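Local coordinates for cellulose biosynthesis protein BcsG (Salmonella typhimurium LT2, PDB 5OLT) that is required for cellulose biosynthesis, the chain here being its zinc-binding extramembrane domain, a member of the alkaline phosphatase family, at residues L91-N96 with D311-S316; Q143-D148 with A211-L216; F299-P304 with G331-E336. One frame throughout, in Å; residues are numbered along the deposited sequence. Where two conformers were deposited one is given.

Contact 1 (L91-N96 with D311-S316); sequences LFKHFN and DINQPS
Leu-91 and Phe-92 pair in parallel with Asp-311 and Ile-312, both on strand 310-312, one of the two outermost strands of the seven-stranded mixed sheet at the heart of this alkaline-phosphatase-family domain. Leu-91 O accepts the amide of Ile-312 (N to O 2.8 Å), and its side chain shares a face with Asp-311, where it also touches Trp-71. The Phe-92 ring lies on the other face, beside Ile-312. Ile-312 CG1 sits 4.1 Å from the Phe-92 ring centroid and 15° off the normal, a CH-pi contact, while Phe-95 CD2 lies over the opposite ring face toward the rim. Ser-316 OG comes to the ring edge near its plane, 3.6 Å from Phe-92 CD2, and helix 318-328 packs onto the Phe-92 side chain through Ile-321 and Leu-324. Lys-93 N donates to Ile-312 O at 3.0 Å at the start of the corner formed by Lys-93 and His-94. The Lys-93 side chain bends at chi2 and again at chi4 (68°), the last placing NZ 3.4 Å from Asp-311 OD2, a salt bridge whose hydrogen bond is weak. His-94 meets Asn-313 by its ring edge, CD2 lying 3.1 Å from Asn-313 O. Here the pairing slips by one residue, and a water spans the step, accepting from His-94 N and donating to Ile-312 O and Gln-314 O. Beyond it Phe-95 bridges Ser-316: His-94 O takes the Ser-316 amide, and Asn-96 N donates to Ser-316 O at 2.8 Å. Ser-316 OG turns back within its own segment to donate to Gln-314 O at 2.8 Å, arriving 45° out of that carbonyl plane.

Contact 2 (Q143-D148 with A211-L216); sequences QHLMMD and ATFFNL
Met-146 lays its methyl over the Phe-214 ring, CE standing 3.8 Å from the ring centroid and 22° off its normal in the conformer described. The bend at its end (chi3 80°) puts CE there, and SD, 5.0 Å from the same centroid, makes this a Met-aromatic contact as well. Leu-216 CD1 lies over the centre of the opposite face, so the ring is held between two methyl groups, and Asp-148 N approaches its edge. On the other face of the sheet Leu-145 CD1 meets the rim of Phe-213 at CD2, 3.6 Å away, close to the ring plane. Five backbone hydrogen bonds join the strands in parallel; that from Met-146 N to Phe-213 O, 2.9 Å long, runs nearly along the C=O axis. Thr-212 OG1 lies 3.4 Å from His-144 CB but is hydrogen-bonded to Trp-198 of helix 191-203. Asp-148 OD2 packs 3.4 Å from Leu-216 CB, while its OD1 is bonded to Leu-217 N. Asn-215 ND2 is hydrogen-bonded to the zinc ligand Glu-266, making it a second-shell residue. Parallel strands whose C-terminal ends lead to the metal site are characteristic of the alkaline phosphatase alpha/beta fold.

Contact 3 (F299-P304 with G331-E336); sequences FGMKAP and GKLFTE
Lys-302 N donates to Phe-334 O at 2.9 Å, the one direct hydrogen bond between the two segments, with the donor 37° out of the carbonyl plane. Beside it Met-301 CA makes a CA-H...O contact with the same oxygen. The Met-301 side chain crosses that of Phe-334 at about a right angle, and CG lies 3.7 Å from Phe-334 CD1. A bend at chi3 (68°) takes Met-301 CE, in the conformer described, to Leu-333, 3.8 Å from CD1 and 3.4 Å from the carbonyl O. Phe-334 turns its ring edge to the end of strand 291-299, CE1 coming 3.2 Å from Phe-299 O near the ring plane. Leu-333 CD1 stands over the centre of one face of that ring, which joins these two side chains of the same turn. Ala-303 CB and Lys-302 CB pack against Glu-336 O, and a water ties the loops together, accepting from Ala-303 N and donating to Leu-333 O and Glu-336 O.

The next shell sets these groups in place. Gly-331, with positive phi, is where the chain leaves a helical path, and its O takes Phe-334 N at 3.1 Å; Thr-335 N likewise reaches Lys-332 O at 3.1 Å, winding 332-334 into a short helix-like turn. Farther out, Lys-332 NZ forms a salt bridge with Asp-55, and the Phe-334 ring meets Phe-59. Gly-300, also at positive phi, turns the chain directly after Phe-299, which is hydrogen-bonded through its backbone to Val-259. The contact thus joins the loop leaving strand 291-299 to the turn following helix 318-328, at the end of the alpha/beta sheet where strands 60-66 and 259-265 begin, opposite their metal-binding C-terminal ends.

In the fold
Contacts 1 and 2 belong to the same mixed sheet, at its two outermost strands, 310-312 and 142-147; their centres lie about 24 Å apart, on opposite sides of the chain's centre. Contact 2 is buried, a continuous parallel pairing with apolar groups on both faces and, through Asn-215, a second-shell link to the zinc ligand Glu-266. Contact 1 is only partly buried: its pairing is interrupted, a water fills in for direct bonds at the break, and a long salt bridge lies at its partly exposed rim. Contact 3 is the most peripheral, its centre about 23 Å from the chain's centre, and relies on one direct backbone bond, a water and side-chain packing. The segments of contacts 1 and 3 alternate along the chain without touching.

Contact 1 (L91-N96 with D311-S316)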
loop_
_atom_site.group_PDB
_atom_site.type_symbol
_atom_site.label_atom_id
_atom_site.label_comp_id
_atom_site.label_asym_id
_atom_site.label_seq_id
_atom_site.Cartn_x
_atom_site.Cartn_y
_atom_site.Cartn_z
ATOM N N LEU A 91 5.368 -1.232 -11.089
ATOM C CA LEU A 91 4.786 0.051 -10.673
ATOM C C LEU A 91 3.304 0.039 -10.991
ATOM O O LEU A 91 2.911 -0.155 -12.160
ATOM C CB LEU A 91 5.528 1.193 -11.401
ATOM C CG LEU A 91 5.133 2.624 -11.065
ATOM C CD1 LEU A 91 5.346 2.917 -9.582
ATOM C CD2 LEU A 91 5.958 3.582 -11.924
ATOM N N PHE A 92 2.484 0.249 -9.961
ATOM C CA PHE A 92 1.033 0.310 -10.178
ATOM C C PHE A 92 0.584 1.713 -10.550
ATOM O O PHE A 92 0.962 2.696 -9.887
ATOM C CB PHE A 92 0.319 -0.089 -8.875
ATOM C CG PHE A 92 0.450 -1.548 -8.520
ATOM C CD1 PHE A 92 1.564 -2.022 -7.811
ATOM C CD2 PHE A 92 -0.566 -2.441 -8.828
ATOM C CE1 PHE A 92 1.682 -3.363 -7.460
ATOM C CE2 PHE A 92 -0.467 -3.793 -8.474
ATOM C CZ PHE A 92 0.658 -4.271 -7.775
ATOM N N LYS A 93 -0.261 1.804 -11.575
ATOM C CA LYS A 93 -0.797 3.063 -12.075
ATOM C C LYS A 93 -2.229 3.354 -11.637
ATOM O O LYS A 93 -2.664 4.469 -11.687
ATOM C CB LYS A 93 -0.667 3.125 -13.606
ATOM C CG LYS A 93 0.768 3.071 -14.136
ATOM C CD LYS A 93 1.604 4.200 -13.549
ATOM C CE LYS A 93 3.030 4.219 -14.095
ATOM N NZ LYS A 93 3.043 4.594 -15.532
ATOM N N HIS A 94 -2.936 2.320 -11.181
ATOM C CA HIS A 94 -4.312 2.469 -10.714
ATOM C C HIS A 94 -4.483 1.664 -9.437
ATOM O O HIS A 94 -5.398 0.827 -9.332
ATOM C CB HIS A 94 -5.322 2.087 -11.825
ATOM C CG HIS A 94 -5.287 3.047 -12.960
ATOM N ND1 HIS A 94 -5.820 4.317 -12.856
ATOM C CD2 HIS A 94 -4.724 2.968 -14.184
ATOM C CE1 HIS A 94 -5.615 4.967 -13.986
ATOM N NE2 HIS A 94 -4.927 4.182 -14.796
ATOM N N PHE A 95 -3.632 1.954 -8.449
ATOM C CA PHE A 95 -3.713 1.338 -7.123
ATOM C C PHE A 95 -4.553 2.240 -6.235
ATOM O O PHE A 95 -4.242 3.416 -6.079
ATOM C CB PHE A 95 -2.298 1.211 -6.529
ATOM C CG PHE A 95 -2.255 0.388 -5.288
ATOM C CD1 PHE A 95 -2.638 0.936 -4.027
ATOM C CD2 PHE A 95 -1.875 -0.948 -5.352
ATOM C CE1 PHE A 95 -2.592 0.155 -2.882
ATOM C CE2 PHE A 95 -1.791 -1.700 -4.200
ATOM C CZ PHE A 95 -2.165 -1.170 -2.973
ATOM N N ASN A 96 -5.620 1.668 -5.666
ATOM C CA ASN A 96 -6.523 2.450 -4.820
ATOM C C ASN A 96 -6.248 2.182 -3.360
ATOM O O ASN A 96 -6.235 1.048 -2.911
ATOM C CB ASN A 96 -7.963 2.064 -5.146
ATOM C CG ASN A 96 -8.952 2.975 -4.467
ATOM O OD1 ASN A 96 -8.952 4.185 -4.747
ATOM N ND2 ASN A 96 -9.783 2.425 -3.573
ATOM N N ASP A 311 4.592 -1.779 -15.740
ATOM C CA ASP A 311 3.404 -1.080 -15.266
ATOM C C ASP A 311 2.261 -2.050 -15.075
ATOM O O ASP A 311 1.990 -2.900 -15.923
ATOM C CB ASP A 311 2.953 -0.023 -16.253
ATOM C CG ASP A 311 3.874 1.154 -16.318
ATOM O OD1 ASP A 311 4.669 1.401 -15.373
ATOM O OD2 ASP A 311 3.810 1.840 -17.365
ATOM N N ILE A 312 1.573 -1.909 -13.947
ATOM C CA ILE A 312 0.345 -2.669 -13.707
ATOM C C ILE A 312 -0.754 -1.628 -13.880
ATOM O O ILE A 312 -0.899 -0.692 -13.059
ATOM C CB ILE A 312 0.273 -3.275 -12.277
ATOM C CG1 ILE A 312 1.479 -4.151 -11.955
ATOM C CG2 ILE A 312 -1.034 -4.054 -12.082
ATOM C CD1 ILE A 312 1.725 -5.308 -12.898
ATOM N N ASN A 313 -1.529 -1.760 -14.943
ATOM C CA ASN A 313 -2.543 -0.755 -15.270
ATOM C C ASN A 313 -3.947 -1.061 -14.772
ATOM O O ASN A 313 -4.759 -0.141 -14.652
ATOM C CB ASN A 313 -2.585 -0.530 -16.783
ATOM C CG ASN A 313 -1.248 -0.026 -17.326
ATOM O OD1 ASN A 313 -0.669 -0.610 -18.247
ATOM N ND2 ASN A 313 -0.791 1.046 -16.784
ATOM N N GLN A 314 -4.203 -2.318 -14.437
ATOM C CA GLN A 314 -5.546 -2.731 -14.004
ATOM C C GLN A 314 -5.860 -2.193 -12.608
ATOM O O GLN A 314 -4.940 -2.001 -11.789
ATOM C CB GLN A 314 -5.644 -4.257 -14.015
ATOM C CG GLN A 314 -5.379 -4.860 -15.393
ATOM C CD GLN A 314 -3.914 -5.241 -15.664
ATOM O OE1 GLN A 314 -2.968 -4.916 -14.904
ATOM N NE2 GLN A 314 -3.720 -5.964 -16.767
ATOM N N PRO A 315 -7.149 -1.939 -12.322
ATOM C CA PRO A 315 -7.503 -1.428 -10.973
ATOM C C PRO A 315 -7.044 -2.429 -9.906
ATOM O O PRO A 315 -7.371 -3.623 -9.993
ATOM C CB PRO A 315 -9.032 -1.369 -11.012
ATOM C CG PRO A 315 -9.358 -1.211 -12.445
ATOM C CD PRO A 315 -8.340 -2.006 -13.202
ATOM N N SER A 316 -6.258 -1.966 -8.934
ATOM C CA SER A 316 -5.612 -2.835 -7.965
ATOM C C SER A 316 -5.730 -2.239 -6.576
ATOM O O SER A 316 -6.024 -1.038 -6.406
ATOM C CB SER A 316 -4.117 -2.923 -8.299
ATOM O OG SER A 316 -3.915 -3.460 -9.608
HETATM O O HOH W 1 -2.696 -0.540 -10.951
#

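Contact 2 (Q143-D148 with A211-L216)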
loop_
_atom_site.group_PDB
_atom_site.type_symbol
_atom_site.label_atom_id
_atom_site.label_comp_id
_atom_site.label_asym_id
_atom_site.label_seq_id
_atom_site.Cartn_x
_atom_site.Cartn_y
_atom_site.Cartn_z
ATOM N N GLN A 143 9.122 -10.345 12.671
ATOM C CA GLN A 143 8.305 -9.158 12.432
ATOM C C GLN A 143 8.933 -7.936 13.065
ATOM O O GLN A 143 9.425 -7.977 14.190
ATOM C CB GLN A 143 6.917 -9.421 13.036
ATOM C CG GLN A 143 5.862 -8.361 12.792
ATOM C CD GLN A 143 4.557 -8.780 13.456
ATOM O OE1 GLN A 143 4.232 -8.346 14.583
ATOM N NE2 GLN A 143 3.834 -9.664 12.795
ATOM N N HIS A 144 8.963 -6.830 12.316
ATOM C CA HIS A 144 9.507 -5.574 12.824
ATOM C C HIS A 144 8.540 -4.455 12.498
ATOM O O HIS A 144 7.916 -4.449 11.427
ATOM C CB HIS A 144 10.884 -5.221 12.225
ATOM C CG HIS A 144 11.974 -6.206 12.537
ATOM N ND1 HIS A 144 12.516 -6.335 13.794
ATOM C CD2 HIS A 144 12.686 -7.035 11.735
ATOM C CE1 HIS A 144 13.482 -7.238 13.767
ATOM N NE2 HIS A 144 13.597 -7.689 12.531
ATOM N N LEU A 145 8.466 -3.503 13.411
ATOM C CA LEU A 145 7.695 -2.280 13.220
ATOM C C LEU A 145 8.663 -1.129 13.379
ATOM O O LEU A 145 9.348 -1.034 14.378
ATOM C CB LEU A 145 6.621 -2.227 14.293
ATOM C CG LEU A 145 5.797 -0.949 14.355
ATOM C CD1 LEU A 145 5.023 -0.744 13.043
ATOM C CD2 LEU A 145 4.858 -1.026 15.560
ATOM N N MET A 146 8.641 -0.236 12.390
ATOM C CA MET A 146 9.549 0.868 12.307
ATOM C C MET A 146 8.755 2.089 11.915
ATOM O O MET A 146 7.838 1.989 11.066
ATOM C CB MET A 146 10.559 0.525 11.204
ATOM C CG MET A 146 11.756 1.415 11.140
ATOM S SD MET A 146 13.084 0.535 10.286
ATOM C CE MET A 146 12.663 0.726 8.574
ATOM N N MET A 147 9.106 3.252 12.478
ATOM C CA MET A 147 8.456 4.503 12.037
ATOM C C MET A 147 9.475 5.618 12.035
ATOM O O MET A 147 10.502 5.543 12.752
ATOM C CB MET A 147 7.278 4.892 12.953
ATOM C CG MET A 147 6.167 3.859 12.986
ATOM S SD MET A 147 4.669 4.436 13.794
ATOM C CE MET A 147 3.697 2.916 13.712
ATOM N N ASP A 148 9.200 6.673 11.267
ATOM C CA ASP A 148 10.027 7.873 11.371
ATOM C C ASP A 148 9.381 8.901 12.312
ATOM O O ASP A 148 9.737 10.069 12.304
ATOM C CB ASP A 148 10.380 8.449 9.999
ATOM C CG ASP A 148 9.186 8.939 9.233
ATOM O OD1 ASP A 148 8.088 9.044 9.791
ATOM O OD2 ASP A 148 9.362 9.238 8.002
ATOM N N ALA A 211 10.244 -9.489 8.083
ATOM C CA ALA A 211 9.215 -8.682 7.421
ATOM C C ALA A 211 9.020 -7.462 8.284
ATOM O O ALA A 211 8.702 -7.572 9.462
ATOM C CB ALA A 211 7.915 -9.458 7.272
ATOM N N THR A 212 9.205 -6.285 7.689
ATOM C CA THR A 212 9.168 -5.020 8.392
ATOM C C THR A 212 8.084 -4.129 7.812
ATOM O O THR A 212 8.001 -3.951 6.592
ATOM C CB THR A 212 10.541 -4.307 8.269
ATOM O OG1 THR A 212 11.517 -5.136 8.866
ATOM C CG2 THR A 212 10.542 -2.974 8.968
ATOM N N PHE A 213 7.279 -3.552 8.714
ATOM C CA PHE A 213 6.328 -2.502 8.394
ATOM C C PHE A 213 6.915 -1.172 8.817
ATOM O O PHE A 213 7.221 -0.967 10.009
ATOM C CB PHE A 213 5.005 -2.761 9.125
ATOM C CG PHE A 213 3.941 -1.757 8.812
ATOM C CD1 PHE A 213 3.354 -1.758 7.541
ATOM C CD2 PHE A 213 3.534 -0.823 9.750
ATOM C CE1 PHE A 213 2.347 -0.835 7.238
ATOM C CE2 PHE A 213 2.524 0.141 9.445
ATOM C CZ PHE A 213 1.959 0.119 8.174
ATOM N N PHE A 214 7.085 -0.273 7.847
ATOM C CA PHE A 214 7.708 1.021 8.101
ATOM C C PHE A 214 6.738 2.137 7.706
ATOM O O PHE A 214 6.357 2.203 6.534
ATOM C CB PHE A 214 9.015 1.099 7.272
ATOM C CG PHE A 214 9.771 2.422 7.325
ATOM C CD1 PHE A 214 9.648 3.360 8.384
ATOM C CD2 PHE A 214 10.655 2.737 6.269
ATOM C CE1 PHE A 214 10.371 4.545 8.387
ATOM C CE2 PHE A 214 11.388 3.926 6.294
ATOM C CZ PHE A 214 11.248 4.833 7.335
ATOM N N ASN A 215 6.322 2.977 8.670
ATOM C CA ASN A 215 5.398 4.066 8.369
ATOM C C ASN A 215 6.113 5.421 8.433
ATOM O O ASN A 215 6.868 5.687 9.363
ATOM C CB ASN A 215 4.178 4.043 9.314
ATOM C CG ASN A 215 3.180 5.104 8.951
ATOM O OD1 ASN A 215 3.176 6.183 9.537
ATOM N ND2 ASN A 215 2.309 4.803 7.979
ATOM N N LEU A 216 5.898 6.232 7.393
ATOM C CA LEU A 216 6.611 7.495 7.172
ATOM C C LEU A 216 5.669 8.679 7.096
ATOM O O LEU A 216 4.762 8.687 6.272
ATOM C CB LEU A 216 7.384 7.468 5.818
ATOM C CG LEU A 216 8.501 6.473 5.689
ATOM C CD1 LEU A 216 7.939 5.087 5.447
ATOM C CD2 LEU A 216 9.412 6.871 4.536
#

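Contact 3 (F299-P304 with G331-E336)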
loop_
_atom_site.group_PDB
_atom_site.type_symbol
_atom_site.label_atom_id
_atom_site.label_comp_id
_atom_site.label_asym_id
_atom_site.label_seq_id
_atom_site.Cartn_x
_atom_site.Cartn_y
_atom_site.Cartn_z
ATOM N N PHE A 299 15.774 -6.829 -4.694
ATOM C CA PHE A 299 17.219 -6.636 -4.598
ATOM C C PHE A 299 17.847 -7.992 -4.350
ATOM O O PHE A 299 17.237 -8.868 -3.700
ATOM C CB PHE A 299 17.573 -5.722 -3.432
ATOM C CG PHE A 299 17.065 -4.317 -3.602
ATOM C CD1 PHE A 299 15.758 -3.972 -3.232
ATOM C CD2 PHE A 299 17.890 -3.353 -4.138
ATOM C CE1 PHE A 299 15.289 -2.683 -3.386
ATOM C CE2 PHE A 299 17.403 -2.053 -4.318
ATOM C CZ PHE A 299 16.118 -1.730 -3.922
ATOM N N GLY A 300 19.045 -8.173 -4.904
ATOM C CA GLY A 300 19.834 -9.362 -4.641
ATOM C C GLY A 300 19.439 -10.555 -5.485
ATOM O O GLY A 300 19.825 -11.691 -5.157
ATOM N N MET A 301 18.680 -10.336 -6.562
ATOM C CA MET A 301 18.289 -11.435 -7.459
ATOM C C MET A 301 19.457 -11.865 -8.344
ATOM O O MET A 301 20.234 -11.028 -8.816
ATOM C CB MET A 301 17.123 -11.069 -8.353
ATOM C CG MET A 301 15.819 -10.816 -7.588
ATOM S SD MET A 301 14.502 -10.361 -8.725
ATOM C CE MET A 301 14.217 -11.863 -9.667
ATOM N N LYS A 302 19.521 -13.160 -8.624
ATOM C CA LYS A 302 20.563 -13.683 -9.517
ATOM C C LYS A 302 20.318 -13.092 -10.909
ATOM O O LYS A 302 21.279 -12.810 -11.667
ATOM C CB LYS A 302 20.492 -15.216 -9.564
ATOM C CG LYS A 302 21.542 -15.837 -10.490
ATOM C CD LYS A 302 21.558 -17.350 -10.468
ATOM C CE LYS A 302 22.721 -17.834 -11.337
ATOM N NZ LYS A 302 23.984 -17.876 -10.550
ATOM N N ALA A 303 19.042 -12.897 -11.246
ATOM C CA ALA A 303 18.587 -12.398 -12.543
ATOM C C ALA A 303 17.653 -11.196 -12.344
ATOM O O ALA A 303 16.458 -11.298 -12.500
ATOM C CB ALA A 303 17.930 -13.514 -13.345
ATOM N N PRO A 304 18.238 -10.042 -12.014
ATOM C CA PRO A 304 17.388 -8.851 -11.781
ATOM C C PRO A 304 16.584 -8.384 -12.995
ATOM O O PRO A 304 16.984 -8.614 -14.140
ATOM C CB PRO A 304 18.392 -7.774 -11.392
ATOM C CG PRO A 304 19.713 -8.277 -11.892
ATOM C CD PRO A 304 19.657 -9.762 -11.762
ATOM N N GLY A 331 11.201 -17.520 -1.604
ATOM C CA GLY A 331 12.497 -16.901 -1.916
ATOM C C GLY A 331 13.138 -17.390 -3.205
ATOM O O GLY A 331 14.236 -16.930 -3.539
ATOM N N LYS A 332 12.492 -18.309 -3.919
ATOM C CA LYS A 332 13.164 -18.964 -5.042
ATOM C C LYS A 332 13.360 -18.037 -6.228
ATOM O O LYS A 332 14.294 -18.214 -6.995
ATOM C CB LYS A 332 12.453 -20.257 -5.415
ATOM C CG LYS A 332 12.603 -21.307 -4.324
ATOM C CD LYS A 332 11.880 -22.598 -4.702
ATOM C CE LYS A 332 12.052 -23.617 -3.603
ATOM N NZ LYS A 332 11.435 -24.898 -4.048
ATOM N N LEU A 333 12.518 -17.015 -6.355
ATOM C CA LEU A 333 12.727 -16.102 -7.467
ATOM C C LEU A 333 14.099 -15.409 -7.362
ATOM O O LEU A 333 14.632 -14.984 -8.391
ATOM C CB LEU A 333 11.547 -15.147 -7.693
ATOM C CG LEU A 333 11.179 -14.143 -6.641
ATOM C CD1 LEU A 333 12.162 -13.007 -6.629
ATOM C CD2 LEU A 333 9.797 -13.558 -6.916
ATOM N N PHE A 334 14.668 -15.297 -6.153
ATOM C CA PHE A 334 15.963 -14.640 -5.967
ATOM C C PHE A 334 17.151 -15.438 -6.490
ATOM O O PHE A 334 18.206 -14.872 -6.703
ATOM C CB PHE A 334 16.244 -14.308 -4.494
ATOM C CG PHE A 334 15.332 -13.271 -3.908
ATOM C CD1 PHE A 334 15.632 -11.915 -4.079
ATOM C CD2 PHE A 334 14.173 -13.633 -3.176
ATOM C CE1 PHE A 334 14.810 -10.935 -3.526
ATOM C CE2 PHE A 334 13.339 -12.646 -2.622
ATOM C CZ PHE A 334 13.663 -11.290 -2.813
ATOM N N THR A 335 16.970 -16.744 -6.680
ATOM C CA THR A 335 18.084 -17.571 -7.098
ATOM C C THR A 335 17.873 -18.220 -8.458
ATOM O O THR A 335 18.748 -18.980 -8.920
ATOM C CB THR A 335 18.404 -18.633 -6.025
ATOM O OG1 THR A 335 17.208 -19.354 -5.747
ATOM C CG2 THR A 335 18.914 -17.978 -4.751
ATOM N N GLU A 336 16.757 -17.919 -9.122
ATOM C CA GLU A 336 16.492 -18.439 -10.475
ATOM C C GLU A 336 17.467 -17.841 -11.484
ATOM O O GLU A 336 17.715 -16.633 -11.470
ATOM C CB GLU A 336 15.056 -18.103 -10.925
ATOM C CG GLU A 336 13.951 -18.967 -10.297
ATOM C CD GLU A 336 14.077 -20.457 -10.594
ATOM O OE1 GLU A 336 14.614 -20.843 -11.650
ATOM O OE2 GLU A 336 13.641 -21.274 -9.770
HETATM O O HOH W 2 16.903 -14.472 -9.953
#